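Local coordinates for BREX protein BrxA (Magnetospirillum magneticum, PDB 3BHW) that probably forms part of a type 1 BREX phage-defence system, which protects bacteria against double-stranded DNA phage by preventing replication of the phage DNA, at residues Q76-G81 with I87-A92; D103-V108 with R156-V161; E180-L185 with R195-S200. All coordinates share one frame; numbering follows the deposited sequence. Where two conformers were deposited one is given.

In the fold
Following the chain from the N terminus, contact 1 (76-81 with 87-92) closes first, a helical hairpin with five residues between its segments that pairs helix 72-80 with helix 83-97. Contact 2 then spans 47 residues, bringing helix 145-161 back against helix 99-112. Contact 3 folds helix 179-187 against helix 191-197 at the C terminus. The three lie in series, none nested or crossed, yet they meet in space. Phe91 from contact 1 packs on Leu105, Ile157 and Val161 of contact 2 and on Ile197 of contact 3, while a salt bridge from Asp106 to Arg195 ties contact 2 to contact 3.

Contact 1: Q76-G81 with I87-A92; sequences QMVRDG and IQAVFA
Val78 and Val90 adopt the same first torsion, chi1 178° and -179°, which in each sets CG1 anti to the backbone N and leaves CG2 beside that N. With the two side chains crossing at about a right angle, CG2 of Val90 reaches both methyls of its partner, 3.7 Å from Val78 CG1 and 3.8 Å from Val78 CG2. The second of these does double duty, because Val78 CG2 also lies 3.8 Å from Ala89 CB. Ala89 points its single methyl toward 76-81, and Met77 closes over it from further round the helix, the gap from Met77 CB to Ala89 CB being a looser 4.3 Å. The interface is therefore wholly apolar, and the small Ala89 probably allows the close approach of the backbones: the CA atoms of Val78 and Ala89 are 6.2 Å apart, and the short helix axes approach to 8.5 Å.

Beyond CB, Met77 runs on to Glu180 and Val181 of helix 179-187, while Val78 is backed by Ala26 and Val90 by Leu17. On the outer side of 76-81, Arg79 NE donates a nearly straight bond of 2.8 Å to Asp80 OD1; the oxygen lies in the guanidinium plane but is itself met from above its carboxylate. Gly81 is the first residue past the helix, though its N still bonds to Met77 O, and its carbonyl oxygen accepts a hydrogen bond from Arg23 NH1.

The two segments run roughly antiparallel, at 142°, across the short turn that joins helix 72-80 to helix 83-97. This is a close-packed, near-antiparallel helical hairpin within the all-helical BrxA fold.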
loop_
_atom_site.group_PDB
_atom_site.type_symbol
_atom_site.label_atom_id
_atom_site.label_comp_id
_atom_site.label_asym_id
_atom_site.label_seq_id
_atom_site.Cartn_x
_atom_site.Cartn_y
_atom_site.Cartn_z
ATOM N N GLN A 76 -7.917 -10.824 -8.559
ATOM C CA GLN A 76 -8.398 -10.792 -9.941
ATOM C C GLN A 76 -8.490 -9.331 -10.435
ATOM O O GLN A 76 -8.188 -9.041 -11.583
ATOM C CB GLN A 76 -9.747 -11.518 -10.036
ATOM C CG GLN A 76 -10.162 -11.896 -11.448
ATOM C CD GLN A 76 -9.816 -13.340 -11.838
ATOM O OE1 GLN A 76 -9.395 -13.593 -12.964
ATOM N NE2 GLN A 76 -10.002 -14.284 -10.917
ATOM N N MET A 77 -8.875 -8.422 -9.539
ATOM C CA MET A 77 -8.882 -6.990 -9.820
ATOM C C MET A 77 -7.494 -6.441 -10.131
ATOM O O MET A 77 -7.327 -5.595 -11.030
ATOM C CB MET A 77 -9.456 -6.213 -8.632
ATOM C CG MET A 77 -10.885 -6.558 -8.312
ATOM S SD MET A 77 -11.586 -5.570 -6.980
ATOM C CE MET A 77 -11.413 -3.937 -7.662
ATOM N N VAL A 78 -6.508 -6.903 -9.375
ATOM C CA VAL A 78 -5.115 -6.483 -9.588
ATOM C C VAL A 78 -4.650 -6.987 -10.940
ATOM O O VAL A 78 -4.125 -6.212 -11.733
ATOM C CB VAL A 78 -4.163 -6.943 -8.457
ATOM C CG1 VAL A 78 -2.732 -6.510 -8.775
ATOM C CG2 VAL A 78 -4.604 -6.316 -7.176
ATOM N N ARG A 79 -4.894 -8.262 -11.206
ATOM C CA ARG A 79 -4.398 -8.880 -12.438
ATOM C C ARG A 79 -5.081 -8.320 -13.680
ATOM O O ARG A 79 -4.409 -8.014 -14.679
ATOM C CB ARG A 79 -4.546 -10.406 -12.391
ATOM C CG ARG A 79 -3.890 -11.061 -13.601
ATOM C CD ARG A 79 -4.269 -12.517 -13.733
ATOM N NE ARG A 79 -5.665 -12.681 -14.122
ATOM C CZ ARG A 79 -6.375 -13.793 -13.924
ATOM N NH1 ARG A 79 -5.837 -14.846 -13.311
ATOM N NH2 ARG A 79 -7.636 -13.840 -14.308
ATOM N N ASP A 80 -6.408 -8.167 -13.602
ATOM C CA ASP A 80 -7.243 -7.934 -14.784
ATOM C C ASP A 80 -7.782 -6.526 -14.934
ATOM O O ASP A 80 -8.154 -6.122 -16.027
ATOM C CB ASP A 80 -8.405 -8.936 -14.813
ATOM C CG ASP A 80 -7.936 -10.382 -14.971
ATOM O OD1 ASP A 80 -6.879 -10.628 -15.615
ATOM O OD2 ASP A 80 -8.636 -11.285 -14.457
ATOM N N GLY A 81 -7.807 -5.762 -13.856
ATOM C CA GLY A 81 -8.539 -4.503 -13.876
ATOM C C GLY A 81 -7.793 -3.396 -14.584
ATOM O O GLY A 81 -6.605 -3.532 -14.939
ATOM N N ILE A 87 -4.565 -0.329 -9.384
ATOM C CA ILE A 87 -3.646 0.350 -8.450
ATOM C C ILE A 87 -4.324 0.587 -7.092
ATOM O O ILE A 87 -3.695 0.417 -6.058
ATOM C CB ILE A 87 -3.091 1.660 -9.018
ATOM C CG1 ILE A 87 -1.886 2.123 -8.205
ATOM C CG2 ILE A 87 -4.184 2.703 -9.113
ATOM C CD1 ILE A 87 -0.576 1.874 -8.883
ATOM N N GLN A 88 -5.607 0.892 -7.110
ATOM C CA GLN A 88 -6.341 1.129 -5.884
ATOM C C GLN A 88 -6.508 -0.142 -5.052
ATOM O O GLN A 88 -6.574 -0.087 -3.832
ATOM C CB GLN A 88 -7.706 1.746 -6.234
ATOM C CG GLN A 88 -7.549 3.222 -6.647
ATOM C CD GLN A 88 -8.854 3.891 -7.051
ATOM O OE1 GLN A 88 -9.911 3.266 -7.027
ATOM N NE2 GLN A 88 -8.778 5.173 -7.391
ATOM N N ALA A 89 -6.649 -1.264 -5.728
ATOM C CA ALA A 89 -6.746 -2.558 -5.059
ATOM C C ALA A 89 -5.394 -2.849 -4.423
ATOM O O ALA A 89 -5.294 -3.297 -3.245
ATOM C CB ALA A 89 -7.100 -3.645 -6.063
ATOM N N VAL A 90 -4.321 -2.556 -5.168
ATOM C CA VAL A 90 -3.001 -2.735 -4.553
ATOM C C VAL A 90 -2.853 -1.791 -3.332
ATOM O O VAL A 90 -2.299 -2.185 -2.270
ATOM C CB VAL A 90 -1.868 -2.551 -5.566
ATOM C CG1 VAL A 90 -0.551 -2.771 -4.823
ATOM C CG2 VAL A 90 -2.031 -3.552 -6.671
ATOM N N PHE A 91 -3.354 -0.568 -3.459
ATOM C CA PHE A 91 -3.337 0.406 -2.357
ATOM C C PHE A 91 -4.044 -0.126 -1.116
ATOM O O PHE A 91 -3.510 -0.023 0.006
ATOM C CB PHE A 91 -3.933 1.729 -2.851
ATOM C CG PHE A 91 -3.877 2.889 -1.863
ATOM C CD1 PHE A 91 -2.732 3.231 -1.106
ATOM C CD2 PHE A 91 -5.002 3.705 -1.745
ATOM C CE1 PHE A 91 -2.791 4.373 -0.269
ATOM C CE2 PHE A 91 -5.027 4.804 -0.926
ATOM C CZ PHE A 91 -3.934 5.159 -0.194
ATOM N N ALA A 92 -5.153 -0.814 -1.292
ATOM C CA ALA A 92 -5.941 -1.281 -0.165
ATOM C C ALA A 92 -5.140 -2.379 0.504
ATOM O O ALA A 92 -5.144 -2.454 1.734
ATOM C CB ALA A 92 -7.251 -1.871 -0.683
#

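Contact 2: D103-V108 with R156-V161; sequences DFLDLV and RILVEV
Leu158 is the single residue of 156-161 that reaches across, and it spends one methyl on each of two neighbours in 103-108. The aliphatic half of the contact is methyl to methyl: Leu105 CD2 and Leu158 CD2 meet at 4.0 Å as the two side chains slide past each other in opposite directions. In both leucines CG lies beside the backbone N (chi1 -71° and -66°), which helps carry the CD2 methyls to where they meet. Leu105 leaves its helix at a slant to the opposing segment, and the end of its side chain is what comes close.

The aromatic half belongs to Phe104, whose ring receives Leu158 CD1 at its edge, near the ring plane, 4.2 Å from CE2. Leu158 CD1 thus meets one edge of a ring that also packs edge-to-face with Trp125 and meets Tyr128.

In the backbone, 105-108 opens into a wider pi-type turn, and Leu158 also bonds to Ile164 in the following loop. All three touching residues are buried. Helix 122-135 lies next to the Phe104 side, whereas helix 83-97 brings Phe91 against Leu105, Ile157 and Val161, joining helices 99-112 and 145-161 through a third.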
loop_
_atom_site.group_PDB
_atom_site.type_symbol
_atom_site.label_atom_id
_atom_site.label_comp_id
_atom_site.label_asym_id
_atom_site.label_seq_id
_atom_site.Cartn_x
_atom_site.Cartn_y
_atom_site.Cartn_z
ATOM N N ASP A 103 -2.379 4.370 9.451
ATOM C CA ASP A 103 -2.467 5.391 10.494
ATOM C C ASP A 103 -2.001 6.760 9.961
ATOM O O ASP A 103 -2.521 7.788 10.382
ATOM C CB ASP A 103 -1.696 5.010 11.790
ATOM C CG ASP A 103 -2.472 4.061 12.680
ATOM O OD1 ASP A 103 -3.547 3.579 12.257
ATOM O OD2 ASP A 103 -1.995 3.814 13.824
ATOM N N PHE A 104 -1.039 6.768 9.031
ATOM C CA PHE A 104 -0.667 8.040 8.390
ATOM C C PHE A 104 -1.906 8.684 7.722
ATOM O O PHE A 104 -2.184 9.888 7.907
ATOM C CB PHE A 104 0.486 7.848 7.391
ATOM C CG PHE A 104 1.128 9.148 6.952
ATOM C CD1 PHE A 104 1.413 10.143 7.869
ATOM C CD2 PHE A 104 1.378 9.386 5.593
ATOM C CE1 PHE A 104 2.021 11.356 7.459
ATOM C CE2 PHE A 104 1.955 10.605 5.159
ATOM C CZ PHE A 104 2.283 11.592 6.111
ATOM N N LEU A 105 -2.660 7.865 7.005
ATOM C CA LEU A 105 -3.815 8.268 6.254
ATOM C C LEU A 105 -4.878 8.694 7.247
ATOM O O LEU A 105 -5.325 9.825 7.165
ATOM C CB LEU A 105 -4.290 7.096 5.419
ATOM C CG LEU A 105 -3.314 6.825 4.285
ATOM C CD1 LEU A 105 -3.478 5.378 3.737
ATOM C CD2 LEU A 105 -3.500 7.874 3.206
ATOM N N ASP A 106 -5.172 7.828 8.229
ATOM C CA ASP A 106 -6.229 8.016 9.186
ATOM C C ASP A 106 -6.051 9.218 10.094
ATOM O O ASP A 106 -6.993 9.920 10.351
ATOM C CB ASP A 106 -6.274 6.755 10.085
ATOM C CG ASP A 106 -7.567 6.657 10.944
ATOM O OD1 ASP A 106 -8.623 7.167 10.539
ATOM O OD2 ASP A 106 -7.549 6.005 11.970
ATOM N N LEU A 107 -4.852 9.375 10.654
ATOM C CA LEU A 107 -4.627 10.368 11.708
ATOM C C LEU A 107 -3.985 11.654 11.229
ATOM O O LEU A 107 -3.964 12.594 12.004
ATOM C CB LEU A 107 -3.732 9.781 12.771
ATOM C CG LEU A 107 -4.231 8.408 13.236
ATOM C CD1 LEU A 107 -3.248 7.885 14.208
ATOM C CD2 LEU A 107 -5.591 8.405 13.865
ATOM N N VAL A 108 -3.432 11.685 10.007
ATOM C CA VAL A 108 -2.759 12.898 9.485
ATOM C C VAL A 108 -3.359 13.367 8.155
ATOM O O VAL A 108 -3.864 14.502 8.016
ATOM C CB VAL A 108 -1.199 12.684 9.342
ATOM C CG1 VAL A 108 -0.508 13.996 8.987
ATOM C CG2 VAL A 108 -0.578 12.088 10.622
ATOM N N ARG A 156 5.817 8.199 -2.427
ATOM C CA ARG A 156 5.680 7.639 -3.771
ATOM C C ARG A 156 4.310 6.909 -3.909
ATOM O O ARG A 156 3.586 7.057 -4.924
ATOM C CB ARG A 156 6.823 6.653 -4.065
ATOM C CG ARG A 156 6.919 6.206 -5.460
ATOM C CD ARG A 156 8.347 5.742 -5.812
ATOM N NE ARG A 156 8.715 4.510 -5.131
ATOM C CZ ARG A 156 9.539 4.424 -4.086
ATOM N NH1 ARG A 156 9.771 3.240 -3.554
ATOM N NH2 ARG A 156 10.114 5.502 -3.556
ATOM N N ILE A 157 3.925 6.144 -2.885
ATOM C CA ILE A 157 2.621 5.485 -2.862
ATOM C C ILE A 157 1.508 6.507 -3.043
ATOM O O ILE A 157 0.569 6.283 -3.799
ATOM C CB ILE A 157 2.420 4.727 -1.530
ATOM C CG1 ILE A 157 3.190 3.425 -1.582
ATOM C CG2 ILE A 157 0.982 4.293 -1.396
ATOM C CD1 ILE A 157 3.347 2.754 -0.247
ATOM N N LEU A 158 1.639 7.623 -2.350
ATOM C CA LEU A 158 0.615 8.648 -2.386
ATOM C C LEU A 158 0.587 9.334 -3.737
ATOM O O LEU A 158 -0.485 9.721 -4.201
ATOM C CB LEU A 158 0.826 9.630 -1.242
ATOM C CG LEU A 158 0.633 9.062 0.180
ATOM C CD1 LEU A 158 0.776 10.208 1.120
ATOM C CD2 LEU A 158 -0.714 8.340 0.421
ATOM N N VAL A 159 1.744 9.465 -4.380
ATOM C CA VAL A 159 1.803 9.988 -5.744
ATOM C C VAL A 159 1.124 8.968 -6.702
ATOM O O VAL A 159 0.311 9.341 -7.575
ATOM C CB VAL A 159 3.256 10.279 -6.182
ATOM C CG1 VAL A 159 3.384 10.338 -7.714
ATOM C CG2 VAL A 159 3.792 11.591 -5.543
ATOM N N GLU A 160 1.434 7.687 -6.545
ATOM C CA GLU A 160 0.875 6.653 -7.434
ATOM C C GLU A 160 -0.648 6.615 -7.400
ATOM O O GLU A 160 -1.315 6.504 -8.454
ATOM C CB GLU A 160 1.402 5.250 -7.086
ATOM C CG GLU A 160 2.855 4.987 -7.430
ATOM C CD GLU A 160 3.346 3.631 -6.885
ATOM O OE1 GLU A 160 3.238 3.400 -5.660
ATOM O OE2 GLU A 160 3.839 2.787 -7.671
ATOM N N VAL A 161 -1.210 6.665 -6.195
ATOM C CA VAL A 161 -2.655 6.609 -6.079
ATOM C C VAL A 161 -3.291 7.930 -6.459
ATOM O O VAL A 161 -4.465 7.955 -6.795
ATOM C CB VAL A 161 -3.166 6.120 -4.698
ATOM C CG1 VAL A 161 -2.564 6.951 -3.558
ATOM C CG2 VAL A 161 -4.774 6.152 -4.697
#

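Contact 3: E180-L185 with R195-S200; sequences EVMSYL and RCIQVS
Ile197 lays its branched side chain over three residues of helix 179-187, drawing together the two short helices of a C-terminal helix-loop-helix pair. The gamma methyl does most of the touching. Ile197 CG2 sits between the backbone N and the carbonyl carbon, the crowded position, and from there it comes within 3.9 Å of Met182 SD. The methionine gets its sulfur there by bending twice, at chi2 (-56°) and chi3 (-50°), which turns the end of a chain that starts off obliquely in toward the other segment; the two side chains then pass alongside each other in opposite directions.

The remaining contacts are lighter. Val181 offers CG1 to the far end of the isoleucine, 4.5 Å from Ile197 CD1. One helical turn on from Val181, Leu185 points the same way. Phe91 and Ala92 of helix 83-97 also press on Ile197, so the isoleucine is wedged between two helices in a buried, apolar setting.

Polar bonds hold the chain around Ile197 and beyond. Gln198, already in loop, bonds through its side-chain amide to Val175 O and Ile177 N, and the hydroxyl of Tyr163 bonds to both Ile197 O and Val199 N. Back at the packed face, Leu185 CD1 rests 4.2 Å from Ile197 CG2, the same methyl that meets the Met182 sulfur.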
loop_
_atom_site.group_PDB
_atom_site.type_symbol
_atom_site.label_atom_id
_atom_site.label_comp_id
_atom_site.label_asym_id
_atom_site.label_seq_id
_atom_site.Cartn_x
_atom_site.Cartn_y
_atom_site.Cartn_z
ATOM N N GLU A 180 -15.786 -0.633 -7.499
ATOM C CA GLU A 180 -15.417 -2.052 -7.506
ATOM C C GLU A 180 -14.511 -2.380 -6.313
ATOM O O GLU A 180 -14.662 -3.380 -5.654
ATOM C CB GLU A 180 -14.645 -2.345 -8.763
ATOM C CG GLU A 180 -14.786 -3.738 -9.293
ATOM C CD GLU A 180 -14.327 -3.789 -10.721
ATOM O OE1 GLU A 180 -14.743 -2.898 -11.494
ATOM O OE2 GLU A 180 -13.541 -4.695 -11.062
ATOM N N VAL A 181 -13.573 -1.497 -6.024
ATOM C CA VAL A 181 -12.694 -1.764 -4.903
ATOM C C VAL A 181 -13.461 -1.632 -3.597
ATOM O O VAL A 181 -13.351 -2.498 -2.699
ATOM C CB VAL A 181 -11.512 -0.804 -4.968
ATOM C CG1 VAL A 181 -10.801 -0.755 -3.587
ATOM C CG2 VAL A 181 -10.586 -1.256 -6.141
ATOM N N MET A 182 -14.247 -0.565 -3.495
ATOM C CA MET A 182 -15.013 -0.322 -2.264
ATOM C C MET A 182 -16.013 -1.454 -1.954
ATOM O O MET A 182 -16.226 -1.772 -0.776
ATOM C CB MET A 182 -15.714 1.054 -2.254
ATOM C CG MET A 182 -14.805 2.289 -2.290
ATOM S SD MET A 182 -13.527 2.389 -0.938
ATOM C CE MET A 182 -14.622 2.071 0.453
ATOM N N SER A 183 -16.634 -2.014 -3.001
ATOM C CA SER A 183 -17.594 -3.104 -2.840
ATOM C C SER A 183 -16.863 -4.322 -2.271
ATOM O O SER A 183 -17.365 -4.977 -1.338
ATOM C CB SER A 183 -18.345 -3.386 -4.172
ATOM O OG SER A 183 -19.279 -4.464 -4.096
ATOM N N TYR A 184 -15.682 -4.618 -2.811
ATOM C CA TYR A 184 -14.893 -5.722 -2.287
ATOM C C TYR A 184 -14.576 -5.542 -0.792
ATOM O O TYR A 184 -14.795 -6.447 -0.007
ATOM C CB TYR A 184 -13.582 -5.950 -3.098
ATOM C CG TYR A 184 -12.669 -6.966 -2.438
ATOM C CD1 TYR A 184 -12.770 -8.340 -2.724
ATOM C CD2 TYR A 184 -11.783 -6.581 -1.423
ATOM C CE1 TYR A 184 -11.983 -9.288 -2.069
ATOM C CE2 TYR A 184 -10.970 -7.530 -0.760
ATOM C CZ TYR A 184 -11.096 -8.882 -1.096
ATOM O OH TYR A 184 -10.322 -9.813 -0.453
ATOM N N LEU A 185 -14.153 -4.330 -0.435
ATOM C CA LEU A 185 -13.790 -4.002 0.953
ATOM C C LEU A 185 -14.948 -4.106 1.935
ATOM O O LEU A 185 -14.757 -4.635 3.027
ATOM C CB LEU A 185 -13.130 -2.628 1.038
ATOM C CG LEU A 185 -11.726 -2.448 0.439
ATOM C CD1 LEU A 185 -11.382 -0.964 0.509
ATOM C CD2 LEU A 185 -10.587 -3.368 1.074
ATOM N N ARG A 195 -11.751 2.801 6.393
ATOM C CA ARG A 195 -11.543 4.060 7.107
ATOM C C ARG A 195 -10.333 4.843 6.600
ATOM O O ARG A 195 -10.350 6.085 6.562
ATOM C CB ARG A 195 -11.376 3.759 8.607
ATOM C CG ARG A 195 -11.553 4.915 9.491
ATOM C CD ARG A 195 -10.794 4.651 10.858
ATOM N NE ARG A 195 -10.964 5.759 11.784
ATOM C CZ ARG A 195 -12.118 6.039 12.371
ATOM N NH1 ARG A 195 -13.176 5.275 12.115
ATOM N NH2 ARG A 195 -12.214 7.061 13.228
ATOM N N CYS A 196 -9.272 4.114 6.232
ATOM C CA CYS A 196 -7.987 4.724 5.836
ATOM C C CYS A 196 -7.890 5.067 4.360
ATOM O O CYS A 196 -7.204 6.006 3.999
ATOM C CB CYS A 196 -6.834 3.763 6.161
ATOM S SG CYS A 196 -6.631 3.375 7.954
ATOM N N ILE A 197 -8.588 4.299 3.515
ATOM C CA ILE A 197 -8.370 4.387 2.057
ATOM C C ILE A 197 -9.019 5.614 1.448
ATOM O O ILE A 197 -8.564 6.124 0.398
ATOM C CB ILE A 197 -8.877 3.116 1.313
ATOM C CG1 ILE A 197 -8.316 3.072 -0.093
ATOM C CG2 ILE A 197 -10.409 3.062 1.267
ATOM C CD1 ILE A 197 -8.403 1.764 -0.744
ATOM N N GLN A 198 -10.093 6.073 2.078
ATOM C CA GLN A 198 -10.851 7.206 1.559
ATOM C C GLN A 198 -10.848 8.212 2.687
ATOM O O GLN A 198 -11.540 8.023 3.699
ATOM C CB GLN A 198 -12.278 6.814 1.142
ATOM C CG GLN A 198 -13.032 7.906 0.328
ATOM C CD GLN A 198 -12.775 7.844 -1.176
ATOM O OE1 GLN A 198 -13.233 6.916 -1.856
ATOM N NE2 GLN A 198 -12.049 8.839 -1.706
ATOM N N VAL A 199 -10.020 9.245 2.539
ATOM C CA VAL A 199 -9.868 10.247 3.590
ATOM C C VAL A 199 -10.131 11.647 3.049
ATOM O O VAL A 199 -9.811 12.626 3.693
ATOM C CB VAL A 199 -8.450 10.205 4.251
ATOM C CG1 VAL A 199 -8.239 8.912 5.071
ATOM C CG2 VAL A 199 -7.340 10.425 3.198
ATOM N N SER A 200 -10.728 11.731 1.865
ATOM C CA SER A 200 -11.039 13.025 1.255
ATOM C C SER A 200 -12.528 13.158 0.954
ATOM O O SER A 200 -13.373 12.570 1.641
ATOM C CB SER A 200 -10.258 13.176 -0.028
ATOM O OG SER A 200 -10.826 12.344 -1.022
#